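Local atomic coordinates of putative lipoprotein (Bacteroides fragilis, PDB entry 3QNK), a protein that is of unknown function but, as a putative SusD-like lipoprotein of the outer membrane, probably binds glycans at the cell surface for uptake. Residues Met417-Gln420 and Asp426-Glu429. Numbering follows the deposited sequence.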
loop_
_atom_site.group_PDB
_atom_site.type_symbol
_atom_site.label_atom_id
_atom_site.label_comp_id
_atom_site.label_asym_id
_atom_site.label_seq_id
_atom_site.Cartn_x
_atom_site.Cartn_y
_atom_site.Cartn_z
HETATM N N MSE B 417 38.771 -14.273 -11.038
HETATM C CA MSE B 417 37.930 -15.472 -10.938
HETATM C C MSE B 417 36.661 -15.283 -11.773
HETATM O O MSE B 417 36.229 -16.198 -12.470
HETATM C CB MSE B 417 37.563 -15.741 -9.475
HETATM C CG MSE B 417 38.723 -16.253 -8.671
HETATM SE SE MSE B 417 39.249 -18.052 -9.203
HETATM C CE MSE B 417 37.578 -19.042 -8.909
ATOM N N ILE B 418 36.107 -14.065 -11.736
ATOM C CA ILE B 418 34.899 -13.655 -12.466
ATOM C C ILE B 418 35.172 -13.624 -13.992
ATOM O O ILE B 418 34.328 -14.075 -14.787
ATOM C CB ILE B 418 34.390 -12.310 -11.903
ATOM C CG1 ILE B 418 33.969 -12.449 -10.417
ATOM C CG2 ILE B 418 33.281 -11.683 -12.747
ATOM C CD1 ILE B 418 33.086 -13.640 -10.056
ATOM N N ARG B 419 36.359 -13.132 -14.376
ATOM C CA ARG B 419 36.790 -13.079 -15.772
ATOM C C ARG B 419 37.122 -14.479 -16.293
ATOM O O ARG B 419 36.780 -14.807 -17.428
ATOM C CB ARG B 419 38.018 -12.166 -15.954
ATOM C CG ARG B 419 37.968 -10.854 -15.222
ATOM C CD ARG B 419 39.056 -9.978 -15.779
ATOM N NE ARG B 419 38.460 -9.061 -16.739
ATOM C CZ ARG B 419 38.852 -8.908 -17.989
ATOM N NH1 ARG B 419 39.907 -9.555 -18.445
ATOM N NH2 ARG B 419 38.212 -8.091 -18.782
ATOM N N GLN B 420 37.804 -15.291 -15.487
ATOM C CA GLN B 420 38.140 -16.655 -15.888
ATOM C C GLN B 420 36.885 -17.449 -16.215
ATOM O O GLN B 420 36.909 -18.221 -17.167
ATOM C CB GLN B 420 38.952 -17.406 -14.805
ATOM C CG GLN B 420 40.454 -17.093 -14.788
ATOM C CD GLN B 420 41.159 -17.578 -13.514
ATOM O OE1 GLN B 420 41.936 -16.824 -12.852
ATOM N NE2 GLN B 420 40.924 -18.865 -13.164
ATOM N N ASP B 426 43.164 -12.655 -17.751
ATOM C CA ASP B 426 43.381 -12.018 -16.462
ATOM C C ASP B 426 43.833 -10.561 -16.564
ATOM O O ASP B 426 44.575 -10.176 -17.472
ATOM C CB ASP B 426 44.406 -12.827 -15.648
ATOM C CG ASP B 426 43.828 -14.099 -15.031
ATOM O OD1 ASP B 426 42.603 -14.371 -15.241
ATOM O OD2 ASP B 426 44.578 -14.812 -14.323
ATOM N N LEU B 427 43.340 -9.739 -15.632
ATOM C CA LEU B 427 43.807 -8.373 -15.438
ATOM C C LEU B 427 45.231 -8.492 -14.855
ATOM O O LEU B 427 45.528 -9.383 -14.033
ATOM C CB LEU B 427 42.882 -7.579 -14.513
ATOM C CG LEU B 427 41.449 -7.335 -15.019
ATOM C CD1 LEU B 427 40.608 -6.708 -13.963
ATOM C CD2 LEU B 427 41.415 -6.462 -16.274
ATOM N N THR B 428 46.106 -7.617 -15.321
ATOM C CA THR B 428 47.529 -7.557 -15.022
ATOM C C THR B 428 47.878 -6.324 -14.161
ATOM O O THR B 428 48.941 -6.295 -13.522
ATOM C CB THR B 428 48.170 -7.516 -16.399
ATOM O OG1 THR B 428 48.257 -8.853 -16.864
ATOM C CG2 THR B 428 49.513 -6.822 -16.444
ATOM N N GLU B 429 46.984 -5.308 -14.184
ATOM C CA GLU B 429 47.120 -4.014 -13.549
ATOM C C GLU B 429 47.587 -4.099 -12.098
ATOM O O GLU B 429 46.966 -4.743 -11.255
ATOM C CB GLU B 429 45.826 -3.194 -13.652
ATOM C CG GLU B 429 46.031 -1.720 -13.340
ATOM C CD GLU B 429 47.170 -1.049 -14.089
ATOM O OE1 GLU B 429 47.054 -0.880 -15.325
ATOM O OE2 GLU B 429 48.202 -0.740 -13.448
#
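R419 and L427 carry this contact. The side chain of L427 crosses that of R419 at about a right angle. Its CG lies 3.6 Å from R419 CD, and its CD1 also touches this methylene. The other methyl, L427 CD2, sits over the centre of one guanidinium face, 3.8 Å above the plane and 3.9 Å from R419 CZ. The leucine thus meets both the aliphatic and the flat part of the arginine. R419 CG is anti to the carbonyl carbon; the chain is extended at chi2 and bends at chi3 (99°), which helps turn the guanidinium face toward this methyl.

The guanidinium is held by partners outside the two segments: two carboxylates and, weakly, one backbone carbonyl. R419 NH2 forms a salt bridge with E285, and R419 NE forms one with E442. NH1 makes a weak hydrogen bond to the backbone oxygen of P425. These partners should limit rotation of the group and keep its face against L427. The two carboxylates probably offset the charge of this buried arginine.

Q420 and D426 meet at the exposed side. Q420 OE1 is 3.5 Å from D426 OD1. Both atoms are acceptors, so no hydrogen bond joins them. The amide and carboxylate planes are 36° apart. D426 OD1 also touches Q420 CG at 3.5 Å. The D426 carboxylate does not pair with R419: its OD1 stays 6.4 Å from R419 NH1.

The contact closes the turn after helix 408-420, where the chain doubles back along that helix. Two hydrogen bonds tie the L427 backbone to the same helix: L427 N to N416 OD1, and R412 NH1 to L427 O. The loop then leads into helix 432-446. On the inner side, I418 packs against helices 391-405 and 432-446, within the helical part of the SusD fold.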